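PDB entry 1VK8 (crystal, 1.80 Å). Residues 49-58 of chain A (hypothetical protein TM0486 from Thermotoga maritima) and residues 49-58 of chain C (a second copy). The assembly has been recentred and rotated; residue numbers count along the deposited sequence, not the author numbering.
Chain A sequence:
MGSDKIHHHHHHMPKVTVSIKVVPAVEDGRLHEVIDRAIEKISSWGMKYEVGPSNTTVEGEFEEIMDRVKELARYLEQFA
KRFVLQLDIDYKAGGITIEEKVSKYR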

ATOM      1  N   TYR A  49     -10.046   3.066 -17.353  1.00  6.45           N
ATOM      2  CA  TYR A  49      -9.447   3.546 -16.134  1.00  7.22           C
ATOM      3  C   TYR A  49     -10.459   4.333 -15.310  1.00  7.52           C
ATOM      4  O   TYR A  49     -11.449   4.861 -15.818  1.00  7.39           O
ATOM      5  CB  TYR A  49      -8.174   4.402 -16.398  1.00  5.64           C
ATOM      6  CG  TYR A  49      -8.455   5.766 -16.973  1.00  6.67           C
ATOM      7  CD1 TYR A  49      -8.594   5.950 -18.351  1.00  4.22           C
ATOM      8  CD2 TYR A  49      -8.567   6.869 -16.159  1.00 11.89           C
ATOM      9  CE1 TYR A  49      -8.868   7.146 -18.886  1.00  7.42           C
ATOM     10  CE2 TYR A  49      -8.811   8.110 -16.689  1.00 12.03           C
ATOM     11  CZ  TYR A  49      -8.978   8.247 -18.057  1.00 10.92           C
ATOM     12  OH  TYR A  49      -9.239   9.460 -18.590  1.00  8.18           O
ATOM     13  N   GLU A  50     -10.170   4.407 -14.031  1.00  7.53           N
ATOM     14  CA  GLU A  50     -10.992   5.109 -13.068  1.00  8.53           C
ATOM     15  C   GLU A  50     -10.100   5.887 -12.104  1.00 10.01           C
ATOM     16  O   GLU A  50      -9.287   5.285 -11.426  1.00  6.77           O
ATOM     17  CB  GLU A  50     -11.793   4.074 -12.281  1.00  9.04           C
ATOM     18  CG  GLU A  50     -12.892   4.696 -11.491  1.00 18.90           C
ATOM     19  CD  GLU A  50     -13.692   3.656 -10.779  1.00 20.78           C
ATOM     20  OE1 GLU A  50     -14.293   2.790 -11.450  1.00 20.46           O
ATOM     21  OE2 GLU A  50     -13.681   3.710  -9.554  1.00 14.78           O
ATOM     22  N   VAL A  51     -10.243   7.213 -12.037  1.00  6.97           N
ATOM     23  CA  VAL A  51      -9.523   8.001 -11.058  1.00  6.90           C
ATOM     24  C   VAL A  51     -10.299   7.984  -9.721  1.00  8.68           C
ATOM     25  O   VAL A  51     -11.475   8.293  -9.666  1.00  8.73           O
ATOM     26  CB  VAL A  51      -9.322   9.471 -11.481  1.00 10.46           C
ATOM     27  CG1 VAL A  51      -8.519  10.201 -10.430  1.00  9.45           C
ATOM     28  CG2 VAL A  51      -8.627   9.601 -12.836  1.00 11.11           C
ATOM     29  N   GLY A  52      -9.628   7.609  -8.650  1.00  9.17           N
ATOM     30  CA  GLY A  52     -10.216   7.686  -7.314  1.00  9.12           C
ATOM     31  C   GLY A  52      -9.497   8.698  -6.448  1.00  8.27           C
ATOM     32  O   GLY A  52      -8.530   9.331  -6.908  1.00  8.62           O
ATOM     33  N   PRO A  53      -9.968   8.900  -5.213  1.00 10.55           N
ATOM     34  CA  PRO A  53      -9.320   9.837  -4.288  1.00  9.53           C
ATOM     35  C   PRO A  53      -7.893   9.490  -3.942  1.00  9.93           C
ATOM     36  O   PRO A  53      -7.160  10.415  -3.609  1.00 11.84           O
ATOM     37  CB  PRO A  53     -10.177   9.747  -3.006  1.00 10.94           C
ATOM     38  CG  PRO A  53     -11.405   8.999  -3.371  1.00 10.85           C
ATOM     39  CD  PRO A  53     -11.166   8.270  -4.618  1.00  9.77           C
ATOM     40  N   SER A  54      -7.506   8.212  -3.970  1.00  8.30           N
ATOM     41  CA  SER A  54      -6.185   7.811  -3.488  1.00 10.63           C
ATOM     42  C   SER A  54      -5.295   7.169  -4.552  1.00 10.40           C
ATOM     43  O   SER A  54      -4.078   7.033  -4.367  1.00 10.35           O
ATOM     44  CB  SER A  54      -6.346   6.904  -2.268  1.00 14.69           C
ATOM     45  OG  SER A  54      -6.671   5.577  -2.649  1.00 19.20           O
ATOM     46  N   ASN A  55      -5.895   6.785  -5.665  1.00  7.54           N
ATOM     47  CA  ASN A  55      -5.172   6.098  -6.724  1.00  7.52           C
ATOM     48  C   ASN A  55      -5.982   6.125  -8.002  1.00  7.77           C
ATOM     49  O   ASN A  55      -7.123   6.560  -7.980  1.00  8.55           O
ATOM     50  CB  ASN A  55      -4.812   4.649  -6.320  1.00  8.36           C
ATOM     51  CG  ASN A  55      -6.008   3.853  -5.791  1.00 15.83           C
ATOM     52  OD1 ASN A  55      -7.090   3.902  -6.335  1.00 18.63           O
ATOM     53  ND2 ASN A  55      -5.778   3.080  -4.744  1.00 28.28           N
ATOM     54  N   THR A  56      -5.374   5.692  -9.104  1.00  7.03           N
ATOM     55  CA  THR A  56      -6.062   5.562 -10.385  1.00  7.45           C
ATOM     56  C   THR A  56      -5.920   4.123 -10.792  1.00  8.12           C
ATOM     57  O   THR A  56      -4.806   3.604 -10.830  1.00  7.66           O
ATOM     58  CB  THR A  56      -5.378   6.461 -11.449  1.00  8.48           C
ATOM     59  OG1 THR A  56      -5.598   7.831 -11.131  1.00  8.57           O
ATOM     60  CG2 THR A  56      -6.013   6.306 -12.790  1.00  8.73           C
ATOM     61  N   THR A  57      -7.035   3.479 -11.079  1.00  7.25           N
ATOM     62  CA  THR A  57      -7.066   2.070 -11.432  1.00  5.38           C
ATOM     63  C   THR A  57      -7.224   1.884 -12.924  1.00  7.00           C
ATOM     64  O   THR A  57      -8.108   2.495 -13.535  1.00  7.70           O
ATOM     65  CB  THR A  57      -8.222   1.390 -10.691  1.00  6.03           C
ATOM     66  OG1 THR A  57      -8.039   1.522  -9.274  1.00  7.86           O
ATOM     67  CG2 THR A  57      -8.274  -0.118 -10.977  1.00  8.97           C
ATOM     68  N   VAL A  58      -6.343   1.073 -13.516  1.00  6.36           N
ATOM     69  CA  VAL A  58      -6.469   0.641 -14.913  1.00  8.85           C
ATOM     70  C   VAL A  58      -6.821  -0.826 -14.997  1.00  8.86           C
ATOM     71  O   VAL A  58      -6.497  -1.609 -14.108  1.00  9.11           O
ATOM     72  CB  VAL A  58      -5.218   0.967 -15.784  1.00  9.92           C
ATOM     73  CG1 VAL A  58      -4.763   2.394 -15.558  1.00 11.91           C
ATOM     74  CG2 VAL A  58      -4.084   0.025 -15.545  1.00 16.48           C
TER
ATOM     75  N   TYR C  49     -18.291   8.398   1.787  1.00  5.32           N
ATOM     76  CA  TYR C  49     -17.414   7.318   1.360  1.00  6.55           C
ATOM     77  C   TYR C  49     -17.619   7.034  -0.122  1.00  7.48           C
ATOM     78  O   TYR C  49     -18.638   7.351  -0.690  1.00  4.30           O
ATOM     79  CB  TYR C  49     -17.651   6.073   2.233  1.00  7.66           C
ATOM     80  CG  TYR C  49     -18.945   5.385   1.935  1.00 10.61           C
ATOM     81  CD1 TYR C  49     -20.132   5.754   2.593  1.00  7.25           C
ATOM     82  CD2 TYR C  49     -19.008   4.352   1.024  1.00 15.69           C
ATOM     83  CE1 TYR C  49     -21.331   5.146   2.312  1.00  7.86           C
ATOM     84  CE2 TYR C  49     -20.214   3.718   0.751  1.00 15.15           C
ATOM     85  CZ  TYR C  49     -21.373   4.124   1.395  1.00 18.79           C
ATOM     86  OH  TYR C  49     -22.564   3.509   1.115  1.00 10.63           O
ATOM     87  N   GLU C  50     -16.616   6.438  -0.736  1.00  9.28           N
ATOM     88  CA  GLU C  50     -16.662   6.031  -2.141  1.00 10.14           C
ATOM     89  C   GLU C  50     -16.012   4.657  -2.234  1.00  9.15           C
ATOM     90  O   GLU C  50     -14.872   4.479  -1.794  1.00  6.28           O
ATOM     91  CB  GLU C  50     -15.842   7.022  -2.932  1.00 10.72           C
ATOM     92  CG  GLU C  50     -15.863   6.840  -4.410  1.00 19.58           C
ATOM     93  CD  GLU C  50     -15.060   7.943  -5.066  1.00 21.63           C
ATOM     94  OE1 GLU C  50     -15.352   9.117  -4.801  1.00 23.42           O
ATOM     95  OE2 GLU C  50     -14.117   7.639  -5.796  1.00 18.55           O
ATOM     96  N   VAL C  51     -16.721   3.700  -2.834  1.00  6.24           N
ATOM     97  CA  VAL C  51     -16.170   2.385  -3.075  1.00  7.48           C
ATOM     98  C   VAL C  51     -15.463   2.389  -4.428  1.00  7.68           C
ATOM     99  O   VAL C  51     -16.052   2.676  -5.444  1.00  9.09           O
ATOM    100  CB  VAL C  51     -17.234   1.306  -3.075  1.00  8.23           C
ATOM    101  CG1 VAL C  51     -16.603  -0.036  -3.282  1.00 11.23           C
ATOM    102  CG2 VAL C  51     -18.017   1.338  -1.754  1.00  8.45           C
ATOM    103  N   GLY C  52     -14.196   2.053  -4.415  1.00  4.62           N
ATOM    104  CA  GLY C  52     -13.426   1.911  -5.640  1.00  7.89           C
ATOM    105  C   GLY C  52     -13.100   0.476  -5.927  1.00  7.36           C
ATOM    106  O   GLY C  52     -13.364  -0.389  -5.098  1.00  8.08           O
ATOM    107  N   PRO C  53     -12.490   0.212  -7.095  1.00  7.88           N
ATOM    108  CA  PRO C  53     -12.036  -1.143  -7.442  1.00  9.06           C
ATOM    109  C   PRO C  53     -11.051  -1.770  -6.443  1.00  8.79           C
ATOM    110  O   PRO C  53     -11.055  -2.973  -6.253  1.00 10.78           O
ATOM    111  CB  PRO C  53     -11.354  -0.966  -8.818  1.00 10.06           C
ATOM    112  CG  PRO C  53     -11.539   0.424  -9.235  1.00  8.62           C
ATOM    113  CD  PRO C  53     -12.206   1.195  -8.155  1.00  7.97           C
ATOM    114  N   SER C  54     -10.236  -0.982  -5.770  1.00  7.92           N
ATOM    115  CA  SER C  54      -9.177  -1.551  -4.947  1.00  7.08           C
ATOM    116  C   SER C  54      -9.276  -1.260  -3.464  1.00  7.11           C
ATOM    117  O   SER C  54      -8.571  -1.865  -2.651  1.00  8.57           O
ATOM    118  CB  SER C  54      -7.829  -1.029  -5.454  1.00 11.07           C
ATOM    119  OG  SER C  54      -7.708   0.342  -5.121  1.00 26.94           O
ATOM    120  N   ASN C  55     -10.148  -0.326  -3.115  1.00  8.02           N
ATOM    121  CA  ASN C  55     -10.310   0.117  -1.748  1.00  8.49           C
ATOM    122  C   ASN C  55     -11.583   0.936  -1.599  1.00 10.09           C
ATOM    123  O   ASN C  55     -12.258   1.228  -2.576  1.00  9.71           O
ATOM    124  CB  ASN C  55      -9.080   0.923  -1.280  1.00 10.29           C
ATOM    125  CG  ASN C  55      -8.649   2.017  -2.264  1.00 15.23           C
ATOM    126  OD1 ASN C  55      -9.452   2.734  -2.808  1.00 24.43           O
ATOM    127  ND2 ASN C  55      -7.349   2.172  -2.419  1.00 33.13           N
ATOM    128  N   THR C  56     -11.914   1.275  -0.365  1.00  6.87           N
ATOM    129  CA  THR C  56     -13.019   2.178  -0.054  1.00  4.88           C
ATOM    130  C   THR C  56     -12.461   3.341   0.710  1.00  8.14           C
ATOM    131  O   THR C  56     -11.778   3.136   1.715  1.00  9.12           O
ATOM    132  CB  THR C  56     -14.028   1.453   0.806  1.00  7.97           C
ATOM    133  OG1 THR C  56     -14.614   0.385   0.064  1.00  6.42           O
ATOM    134  CG2 THR C  56     -15.201   2.362   1.235  1.00  8.41           C
ATOM    135  N   THR C  57     -12.731   4.548   0.220  1.00  6.02           N
ATOM    136  CA  THR C  57     -12.225   5.784   0.802  1.00  5.47           C
ATOM    137  C   THR C  57     -13.285   6.474   1.616  1.00  6.20           C
ATOM    138  O   THR C  57     -14.372   6.719   1.118  1.00  8.78           O
ATOM    139  CB  THR C  57     -11.757   6.699  -0.308  1.00  5.40           C
ATOM    140  OG1 THR C  57     -10.714   6.048  -1.042  1.00  8.73           O
ATOM    141  CG2 THR C  57     -11.117   7.974   0.261  1.00  8.24           C
ATOM    142  N   VAL C  58     -12.990   6.754   2.871  1.00  8.19           N
ATOM    143  CA  VAL C  58     -13.869   7.573   3.728  1.00  8.67           C
ATOM    144  C   VAL C  58     -13.244   8.950   3.944  1.00  7.79           C
ATOM    145  O   VAL C  58     -12.027   9.104   3.875  1.00  8.60           O
ATOM    146  CB  VAL C  58     -14.175   6.895   5.083  1.00 10.87           C
ATOM    147  CG1 VAL C  58     -14.731   5.486   4.834  1.00 11.68           C
ATOM    148  CG2 VAL C  58     -12.942   6.852   5.966  1.00 22.40           C
TER

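Each stretch is a β-hairpin, with strand 49-51 turning back through residues 52-55 into strand 56-58. In chain A the strands are joined by a reciprocal pair of backbone hydrogen bonds, Glu A50 N to Thr A57 O and Thr A57 N to Glu A50 O, both 2.9 Å, and the turn is closed by Gly A52 N to Asn A55 O at 2.8 Å. Chain C repeats this pattern with the same three lengths. The hairpins meet with near twofold symmetry: the CA atoms of Gly A52 and Gly C52 lie 6.8 Å apart, while Pro A53 CA lies 7.1 Å from Thr C57 CA and Thr A57 CA the same distance from Pro C53 CA. The backbones therefore remain too far apart to pair as a sheet, and side chains fill the space between them, burying 421 Å² in total.

The alternation of the first strand sorts its residues. Glu A50 and Glu C50 point their CA-to-CB bonds toward the partner hairpin, whereas Val A51 and Val C51 point away and are buried elsewhere in the structure. The two prolines are the most heavily covered residues of the contact. Pro A53 CG packs 3.8 Å from Thr C57 CG2, and in the reciprocal contact Pro C53 CG lies 3.7 Å from Thr A57 OG1. The compact proline ring offers a rigid apolar surface to threonine, whose small branched side chain, in the m rotamer, packs against it in a buried position.

Glu A50 reaches across with chi1 and chi2 both t, bringing OE2 to 3.2 Å from Pro C53 CD; Glu C50 OE2 approaches Pro A53 CD at the same distance. These are close contacts between a carboxylate oxygen and a ring carbon, and the carboxylates find their hydrogen-bonding partners elsewhere in the structure. Glu A50 OE2 also lies 4.3 Å from Gly C52 CA, and Glu C50 OE2 4.2 Å from Gly A52 CA. Glycine suits the position before the proline, since a CB on Gly A52 would come within 3.0 Å of Pro A53 CD.

Polar side chains meet near the local axis. Asn A55 and Asn C55, both with chi1 p, approach one another, and each also faces the serine of the other hairpin; the probable misorientation of both amides leaves the hydrogen bonding here open. Ser A54 and Ser C54 are buried, but their hydroxyls are satisfied by partners elsewhere. Packing around the two prolines covers the most surface per residue.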